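Local coordinates for protein hypothetical sugar kinase (Cytophaga hutchinsonii, PDB 3R8E) that probably transfers a phosphate group to a sugar as a member of the ROK family of kinases and related proteins, at residues K32-V36 and N306-L311; T146-L152 and L261-G267; L197-T201 and V240-I244. All blocks are in the same frame, centred on the assembly; numbering follows the deposited sequence.

Overall arrangement
The three contacts lie in different parts of a putative sugar kinase with a ribonuclease H-like fold. Interaction 1 joins strand 30-36 of the N-terminal sheet to the start of helix 308-318, close to the C-terminus. Interaction 2 pairs the parallel strands 147-152 and 263-267 of the other large sheet. Interaction 3 packs helix 194-207 against helix 235-259, which leads into strand 263-267. The centres of interactions 1 and 2 are 19 Å apart, with nearest atoms about 5 Å apart. Interactions 2 and 3 are 21 Å apart between centres. The centres of interactions 1 and 3 are 30 Å apart, on opposite sides of the chain's centre. Along the chain, interaction 3 falls inside the loop closed by interaction 2, which falls inside that closed by interaction 1.

Interaction 1: K32-V36 and N306-L311; sequences KFGLV and NDAGLL
L310 lays its two methyl groups along strand 32-36. Its CD1 sits 3.7 Å from K32 CB and also packs against the carbonyl of K32. CD2 reaches further along the strand and meets V36 CG2 at 3.7 Å. V36 and L310 pass alongside one another, pointing opposite ways. G34, between K32 and V36 on the strand, turns its carbonyl oxygen to CD2. V36 also serves the next residue of the helix. With CG1 anti to the backbone N (chi1 179°), this methyl meets L311 CD2 at 3.7 Å, and the two side chains cross at about a right angle.

The polar end is carried by K32. Its chain bends at chi2, chi3 and chi4 and curls toward N306, near the start of helix 308-318. NZ donates a hydrogen bond of 3.3 Å to N306 O, from above the carbonyl plane. A water closes the triangle. It accepts from K32 NZ at 2.9 Å and from L310 N at 2.8 Å, and donates to N306 O. D307 OD1 lies 4.3 Å from K32 NZ, too far for a salt bridge.

Here the C-terminal helix packs on the N-terminal sheet. Methyls fill the buried part. The lysine and the water both serve N306 O, and the water links it to L310 N, four residues on, the spacing of a helical hydrogen bond.

Interaction 2: T146-L152 and L261-G267; sequences TFILLAL and LNNILLG
N263 reaches across to T146 with its side-chain amide. ND2 donates to T146 O at 3.0 Å, nearly along the C=O axis. A water donates to the same oxygen at 2.8 Å and accepts from N262 N. The hydroxyl of T146 is bonded elsewhere, to the backbone N of N163.

From there the backbones of the two parallel strands take over. I148 N donates to N263 O, and I148 O accepts from L265 N at 2.8 Å. L265 O receives L150 N at 2.9 Å. L150 O then takes G267 N, and G267 O takes L152 N.

On one face, I148 and I264 project alongside each other, with I148 CG2 and I264 CG1 3.7 Å apart; L150 and L266 follow them. On the other face, L265 CD1 approaches F147 CE1 at 3.9 Å. Helix 274-288 covers I264 and L266, while helix 127-138 covers F147, L149 and L265.

This is the inner parallel pair of the second sheet of the ribonuclease H-like fold. I148 and L150 use both N-H and C=O on strand 263-267, while F147, L149 and A151 bond to strand 156-162 on the other edge. Both faces are left to apolar side chains.

Interaction 3: L197-T201 and V240-I244; sequences LIAYT and VWADI
The short helical segments 197-201 and 240-244 run at 132° between their N-to-C directions, with their axes 11.2 Å apart at closest approach. Side chains bridge this wide spacing.

L197 reaches three residues of the other helix. Its CD1 lies 3.8 Å from V240 CG1 and equally far from I244 CG1. The same methyl stands over one face of the W241 six-membered ring, a CH-pi contact at 4.2 Å from the ring centroid. L197 CD2 lies 3.7 Å from W241 CH2. L197 CG is anti to the backbone N (chi1 153°), which carries the branched end toward the other helix.

V240 points back between Y200 and T201. Its CG1 packs 3.5 Å from T201 OG1, while CG2 faces Y200 CE2 at 4.1 Å. The hydroxyl of T201 turns to its own helix and donates to L197 O at 2.8 Å. T201 N bonds to that oxygen too, from the opposite face of the carbonyl plane.

Y200 reaches toward D243. Its OH lies 3.6 Å from D243 OD2, and the ring and carboxylate planes are 18° apart. No hydrogen bond is made across the pair; D243 OD1 has a long, weak ion pair with R184. Replacing Y200 by an alanine here would probably uncover V240 CG2 and open a gap beside D243, whose carboxylate would lose its aromatic neighbour.

W241 NE1 makes a weak hydrogen bond to I226 O, and its side chain touches P223 and A230 of helix 223-231. The contact is a helix-helix crossing. It links helices 194-207, 223-231 and 235-259 in the helical part of this ROK-family, ribonuclease H-like chain.

Interaction 1: K32-V36 and N306-L311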
loop_
_atom_site.group_PDB
_atom_site.type_symbol
_atom_site.label_atom_id
_atom_site.label_comp_id
_atom_site.label_asym_id
_atom_site.label_seq_id
_atom_site.Cartn_x
_atom_site.Cartn_y
_atom_site.Cartn_z
ATOM N N LYS A 32 7.157 17.484 22.557
ATOM C CA LYS A 32 5.965 17.739 23.381
ATOM C C LYS A 32 5.711 16.651 24.428
ATOM O O LYS A 32 5.755 15.460 24.127
ATOM C CB LYS A 32 4.717 17.893 22.497
ATOM C CG LYS A 32 4.667 19.175 21.673
ATOM C CD LYS A 32 4.086 18.944 20.273
ATOM C CE LYS A 32 2.608 19.249 20.157
ATOM N NZ LYS A 32 1.761 18.140 20.674
ATOM N N PHE A 33 5.403 17.093 25.653
ATOM C CA PHE A 33 5.082 16.291 26.833
ATOM C C PHE A 33 3.686 16.639 27.313
ATOM O O PHE A 33 3.303 17.810 27.273
ATOM C CB PHE A 33 6.083 16.590 27.966
ATOM C CG PHE A 33 7.375 15.808 27.988
ATOM C CD1 PHE A 33 8.269 15.875 26.925
ATOM C CD2 PHE A 33 7.741 15.075 29.111
ATOM C CE1 PHE A 33 9.486 15.189 26.971
ATOM C CE2 PHE A 33 8.959 14.390 29.154
ATOM C CZ PHE A 33 9.819 14.449 28.082
ATOM N N GLY A 34 2.949 15.647 27.791
ATOM C CA GLY A 34 1.618 15.897 28.329
ATOM C C GLY A 34 1.030 14.738 29.096
ATOM O O GLY A 34 1.239 13.575 28.739
ATOM N N LEU A 35 0.278 15.061 30.151
ATOM C CA LEU A 35 -0.412 14.055 30.946
ATOM C C LEU A 35 -1.787 13.853 30.337
ATOM O O LEU A 35 -2.558 14.806 30.225
ATOM C CB LEU A 35 -0.487 14.468 32.419
ATOM C CG LEU A 35 -0.158 13.370 33.424
ATOM C CD1 LEU A 35 1.294 12.924 33.309
ATOM C CD2 LEU A 35 -0.436 13.833 34.831
ATOM N N VAL A 36 -2.081 12.629 29.911
ATOM C CA VAL A 36 -3.333 12.328 29.215
ATOM C C VAL A 36 -4.312 11.593 30.130
ATOM O O VAL A 36 -3.948 10.609 30.772
ATOM C CB VAL A 36 -3.054 11.533 27.908
ATOM C CG1 VAL A 36 -4.344 11.180 27.167
ATOM C CG2 VAL A 36 -2.105 12.305 26.989
ATOM N N ASN A 306 -2.819 18.939 15.987
ATOM C CA ASN A 306 -1.460 18.650 16.465
ATOM C C ASN A 306 -1.403 17.851 17.791
ATOM O O ASN A 306 -0.309 17.476 18.212
ATOM C CB ASN A 306 -0.671 19.950 16.618
ATOM C CG ASN A 306 -0.183 20.503 15.305
ATOM O OD1 ASN A 306 -0.878 21.266 14.626
ATOM N ND2 ASN A 306 1.022 20.122 14.914
ATOM N N ASP A 307 -2.552 17.579 18.434
ATOM C CA ASP A 307 -2.579 16.822 19.690
ATOM C C ASP A 307 -2.662 15.295 19.474
ATOM O O ASP A 307 -2.364 14.538 20.399
ATOM C CB ASP A 307 -3.752 17.283 20.563
ATOM C CG ASP A 307 -3.560 18.651 21.200
ATOM O OD1 ASP A 307 -2.405 18.989 21.552
ATOM O OD2 ASP A 307 -4.569 19.352 21.409
ATOM N N ALA A 308 -3.060 14.849 18.268
ATOM C CA ALA A 308 -3.245 13.432 17.943
ATOM C C ALA A 308 -2.013 12.565 18.252
ATOM O O ALA A 308 -2.179 11.469 18.786
ATOM C CB ALA A 308 -3.641 13.268 16.481
ATOM N N GLY A 309 -0.815 13.059 17.920
ATOM C CA GLY A 309 0.446 12.350 18.144
ATOM C C GLY A 309 0.706 12.025 19.602
ATOM O O GLY A 309 1.027 10.881 19.938
ATOM N N LEU A 310 0.537 13.029 20.479
ATOM C CA LEU A 310 0.725 12.889 21.924
ATOM C C LEU A 310 -0.360 11.979 22.517
ATOM O O LEU A 310 -0.040 11.072 23.288
ATOM C CB LEU A 310 0.712 14.270 22.595
ATOM C CG LEU A 310 1.428 14.361 23.945
ATOM C CD1 LEU A 310 2.167 15.673 24.076
ATOM C CD2 LEU A 310 0.449 14.213 25.095
ATOM N N LEU A 311 -1.632 12.189 22.114
ATOM C CA LEU A 311 -2.759 11.372 22.577
ATOM C C LEU A 311 -2.560 9.903 22.192
ATOM O O LEU A 311 -2.779 9.022 23.025
ATOM C CB LEU A 311 -4.102 11.895 22.032
ATOM C CG LEU A 311 -4.600 13.230 22.606
ATOM C CD1 LEU A 311 -5.804 13.725 21.830
ATOM C CD2 LEU A 311 -4.966 13.112 24.075
HETATM O O HOH W 1 1.110 15.591 19.452
#

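Interaction 2: T146-L152 and L261-G267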
loop_
_atom_site.group_PDB
_atom_site.type_symbol
_atom_site.label_atom_id
_atom_site.label_comp_id
_atom_site.label_asym_id
_atom_site.label_seq_id
_atom_site.Cartn_x
_atom_site.Cartn_y
_atom_site.Cartn_z
ATOM N N THR A 146 -11.347 0.912 10.194
ATOM C CA THR A 146 -10.398 0.902 9.083
ATOM C C THR A 146 -10.348 2.272 8.422
ATOM O O THR A 146 -11.324 2.691 7.799
ATOM C CB THR A 146 -10.792 -0.216 8.098
ATOM O OG1 THR A 146 -10.862 -1.453 8.826
ATOM C CG2 THR A 146 -9.807 -0.351 6.926
ATOM N N PHE A 147 -9.210 2.969 8.563
ATOM C CA PHE A 147 -9.043 4.296 7.970
ATOM C C PHE A 147 -7.592 4.694 7.868
ATOM O O PHE A 147 -6.736 4.130 8.548
ATOM C CB PHE A 147 -9.797 5.379 8.790
ATOM C CG PHE A 147 -9.244 5.681 10.166
ATOM C CD1 PHE A 147 -8.295 6.684 10.349
ATOM C CD2 PHE A 147 -9.720 5.009 11.285
ATOM C CE1 PHE A 147 -7.799 6.977 11.623
ATOM C CE2 PHE A 147 -9.236 5.317 12.562
ATOM C CZ PHE A 147 -8.271 6.294 12.719
ATOM N N ILE A 148 -7.333 5.727 7.066
ATOM C CA ILE A 148 -6.026 6.362 6.960
ATOM C C ILE A 148 -6.156 7.794 7.463
ATOM O O ILE A 148 -7.125 8.484 7.126
ATOM C CB ILE A 148 -5.386 6.319 5.528
ATOM C CG1 ILE A 148 -3.952 6.922 5.554
ATOM C CG2 ILE A 148 -6.253 7.058 4.490
ATOM C CD1 ILE A 148 -3.103 6.627 4.333
ATOM N N LEU A 149 -5.184 8.223 8.274
ATOM C CA LEU A 149 -5.054 9.601 8.698
ATOM C C LEU A 149 -3.896 10.184 7.917
ATOM O O LEU A 149 -2.780 9.689 8.044
ATOM C CB LEU A 149 -4.849 9.756 10.222
ATOM C CG LEU A 149 -4.412 11.160 10.710
ATOM C CD1 LEU A 149 -5.468 12.201 10.421
ATOM C CD2 LEU A 149 -4.135 11.167 12.192
ATOM N N LEU A 150 -4.163 11.181 7.071
ATOM C CA LEU A 150 -3.122 11.899 6.344
ATOM C C LEU A 150 -2.881 13.219 7.039
ATOM O O LEU A 150 -3.784 14.062 7.071
ATOM C CB LEU A 150 -3.486 12.164 4.870
ATOM C CG LEU A 150 -3.435 11.060 3.857
ATOM C CD1 LEU A 150 -3.707 11.642 2.476
ATOM C CD2 LEU A 150 -2.066 10.400 3.825
ATOM N N ALA A 151 -1.689 13.395 7.622
ATOM C CA ALA A 151 -1.312 14.641 8.283
ATOM C C ALA A 151 -0.514 15.475 7.285
ATOM O O ALA A 151 0.641 15.163 6.986
ATOM C CB ALA A 151 -0.518 14.359 9.548
ATOM N N LEU A 152 -1.179 16.483 6.701
ATOM C CA LEU A 152 -0.624 17.326 5.649
ATOM C C LEU A 152 0.003 18.598 6.231
ATOM O O LEU A 152 -0.668 19.619 6.397
ATOM C CB LEU A 152 -1.710 17.656 4.600
ATOM C CG LEU A 152 -2.412 16.439 3.958
ATOM C CD1 LEU A 152 -3.819 16.784 3.526
ATOM C CD2 LEU A 152 -1.612 15.873 2.796
ATOM N N LEU A 261 -8.992 0.332 1.669
ATOM C CA LEU A 261 -9.637 1.110 2.721
ATOM C C LEU A 261 -10.307 2.270 2.010
ATOM O O LEU A 261 -9.875 2.624 0.913
ATOM C CB LEU A 261 -8.653 1.571 3.837
ATOM C CG LEU A 261 -7.457 2.467 3.444
ATOM C CD1 LEU A 261 -7.862 3.931 3.333
ATOM C CD2 LEU A 261 -6.365 2.385 4.486
ATOM N N ASN A 262 -11.354 2.853 2.588
ATOM C CA ASN A 262 -11.994 3.987 1.921
ATOM C C ASN A 262 -12.505 5.038 2.925
ATOM O O ASN A 262 -13.340 5.869 2.570
ATOM C CB ASN A 262 -13.105 3.530 0.967
ATOM C CG ASN A 262 -14.265 2.860 1.639
ATOM O OD1 ASN A 262 -14.240 2.578 2.840
ATOM N ND2 ASN A 262 -15.302 2.566 0.870
ATOM N N ASN A 263 -11.979 5.015 4.161
ATOM C CA ASN A 263 -12.243 6.040 5.167
ATOM C C ASN A 263 -10.984 6.844 5.286
ATOM O O ASN A 263 -9.920 6.268 5.511
ATOM C CB ASN A 263 -12.657 5.453 6.506
ATOM C CG ASN A 263 -14.010 4.810 6.498
ATOM O OD1 ASN A 263 -14.965 5.309 5.892
ATOM N ND2 ASN A 263 -14.122 3.714 7.225
ATOM N N ILE A 264 -11.078 8.158 5.037
ATOM C CA ILE A 264 -9.906 9.030 5.039
ATOM C C ILE A 264 -10.136 10.213 5.967
ATOM O O ILE A 264 -11.142 10.923 5.833
ATOM C CB ILE A 264 -9.587 9.496 3.586
ATOM C CG1 ILE A 264 -9.273 8.300 2.663
ATOM C CG2 ILE A 264 -8.435 10.528 3.543
ATOM C CD1 ILE A 264 -9.842 8.436 1.287
ATOM N N LEU A 265 -9.182 10.432 6.891
ATOM C CA LEU A 265 -9.171 11.597 7.782
ATOM C C LEU A 265 -8.014 12.485 7.371
ATOM O O LEU A 265 -6.893 11.997 7.211
ATOM C CB LEU A 265 -9.060 11.230 9.273
ATOM C CG LEU A 265 -10.227 10.472 9.925
ATOM C CD1 LEU A 265 -9.949 10.246 11.400
ATOM C CD2 LEU A 265 -11.568 11.205 9.754
ATOM N N LEU A 266 -8.280 13.785 7.211
ATOM C CA LEU A 266 -7.267 14.736 6.783
ATOM C C LEU A 266 -6.930 15.715 7.902
ATOM O O LEU A 266 -7.814 16.411 8.407
ATOM C CB LEU A 266 -7.741 15.483 5.519
ATOM C CG LEU A 266 -8.055 14.608 4.289
ATOM C CD1 LEU A 266 -8.722 15.418 3.209
ATOM C CD2 LEU A 266 -6.799 13.924 3.731
ATOM N N GLY A 267 -5.650 15.744 8.271
ATOM C CA GLY A 267 -5.100 16.605 9.318
ATOM C C GLY A 267 -3.937 17.455 8.836
ATOM O O GLY A 267 -3.655 17.500 7.636
HETATM O O HOH W 2 -12.014 1.644 5.250
#

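Interaction 3: L197-T201 and V240-I244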
loop_
_atom_site.group_PDB
_atom_site.type_symbol
_atom_site.label_atom_id
_atom_site.label_comp_id
_atom_site.label_asym_id
_atom_site.label_seq_id
_atom_site.Cartn_x
_atom_site.Cartn_y
_atom_site.Cartn_z
ATOM N N LEU A 197 4.041 23.956 -1.226
ATOM C CA LEU A 197 2.762 24.607 -1.537
ATOM C C LEU A 197 2.990 26.124 -1.676
ATOM O O LEU A 197 2.490 26.733 -2.626
ATOM C CB LEU A 197 1.703 24.296 -0.447
ATOM C CG LEU A 197 0.580 25.329 -0.233
ATOM C CD1 LEU A 197 -0.581 25.099 -1.184
ATOM C CD2 LEU A 197 0.104 25.324 1.201
ATOM N N ILE A 198 3.769 26.714 -0.741
ATOM C CA ILE A 198 4.103 28.149 -0.729
ATOM C C ILE A 198 4.925 28.489 -1.987
ATOM O O ILE A 198 4.618 29.473 -2.659
ATOM C CB ILE A 198 4.834 28.563 0.588
ATOM C CG1 ILE A 198 3.902 28.406 1.814
ATOM C CG2 ILE A 198 5.389 30.010 0.505
ATOM C CD1 ILE A 198 4.613 28.334 3.171
ATOM N N ALA A 199 5.938 27.657 -2.316
ATOM C CA ALA A 199 6.801 27.855 -3.490
ATOM C C ALA A 199 5.994 27.773 -4.792
ATOM O O ALA A 199 6.224 28.581 -5.694
ATOM C CB ALA A 199 7.928 26.834 -3.501
ATOM N N TYR A 200 5.027 26.831 -4.870
ATOM C CA TYR A 200 4.148 26.658 -6.028
ATOM C C TYR A 200 3.203 27.863 -6.169
ATOM O O TYR A 200 2.945 28.292 -7.294
ATOM C CB TYR A 200 3.346 25.341 -5.931
ATOM C CG TYR A 200 2.322 25.159 -7.034
ATOM C CD1 TYR A 200 2.711 24.824 -8.328
ATOM C CD2 TYR A 200 0.963 25.336 -6.786
ATOM C CE1 TYR A 200 1.773 24.667 -9.348
ATOM C CE2 TYR A 200 0.017 25.190 -7.800
ATOM C CZ TYR A 200 0.427 24.852 -9.079
ATOM O OH TYR A 200 -0.505 24.696 -10.076
ATOM N N THR A 201 2.688 28.396 -5.034
ATOM C CA THR A 201 1.793 29.563 -5.023
ATOM C C THR A 201 2.557 30.791 -5.561
ATOM O O THR A 201 1.994 31.525 -6.371
ATOM C CB THR A 201 1.179 29.798 -3.628
ATOM O OG1 THR A 201 0.528 28.600 -3.197
ATOM C CG2 THR A 201 0.158 30.940 -3.615
ATOM N N VAL A 240 -4.922 26.883 -6.959
ATOM C CA VAL A 240 -3.792 26.282 -6.235
ATOM C C VAL A 240 -4.304 25.099 -5.396
ATOM O O VAL A 240 -3.757 24.001 -5.519
ATOM C CB VAL A 240 -3.015 27.321 -5.377
ATOM C CG1 VAL A 240 -2.116 26.645 -4.342
ATOM C CG2 VAL A 240 -2.194 28.256 -6.261
ATOM N N TRP A 241 -5.375 25.310 -4.592
ATOM C CA TRP A 241 -5.947 24.249 -3.756
ATOM C C TRP A 241 -6.550 23.130 -4.608
ATOM O O TRP A 241 -6.426 21.964 -4.235
ATOM C CB TRP A 241 -6.986 24.791 -2.761
ATOM C CG TRP A 241 -6.409 25.653 -1.674
ATOM C CD1 TRP A 241 -6.721 26.955 -1.417
ATOM C CD2 TRP A 241 -5.424 25.275 -0.698
ATOM N NE1 TRP A 241 -6.002 27.411 -0.337
ATOM C CE2 TRP A 241 -5.176 26.410 0.107
ATOM C CE3 TRP A 241 -4.720 24.086 -0.426
ATOM C CZ2 TRP A 241 -4.253 26.396 1.161
ATOM C CZ3 TRP A 241 -3.815 24.070 0.627
ATOM C CH2 TRP A 241 -3.590 25.214 1.407
ATOM N N ALA A 242 -7.152 23.473 -5.768
ATOM C CA ALA A 242 -7.711 22.486 -6.697
ATOM C C ALA A 242 -6.606 21.559 -7.246
ATOM O O ALA A 242 -6.826 20.353 -7.352
ATOM C CB ALA A 242 -8.431 23.184 -7.840
ATOM N N ASP A 243 -5.412 22.118 -7.558
ATOM C CA ASP A 243 -4.280 21.342 -8.065
ATOM C C ASP A 243 -3.707 20.447 -6.954
ATOM O O ASP A 243 -3.438 19.270 -7.207
ATOM C CB ASP A 243 -3.191 22.249 -8.657
ATOM C CG ASP A 243 -2.221 21.489 -9.540
ATOM O OD1 ASP A 243 -2.609 21.123 -10.673
ATOM O OD2 ASP A 243 -1.081 21.240 -9.092
ATOM N N ILE A 244 -3.575 20.995 -5.718
ATOM C CA ILE A 244 -3.106 20.264 -4.527
ATOM C C ILE A 244 -4.054 19.071 -4.280
ATOM O O ILE A 244 -3.580 17.949 -4.063
ATOM C CB ILE A 244 -2.996 21.222 -3.292
ATOM C CG1 ILE A 244 -1.835 22.257 -3.445
ATOM C CG2 ILE A 244 -2.916 20.472 -1.948
ATOM C CD1 ILE A 244 -0.354 21.694 -3.485
#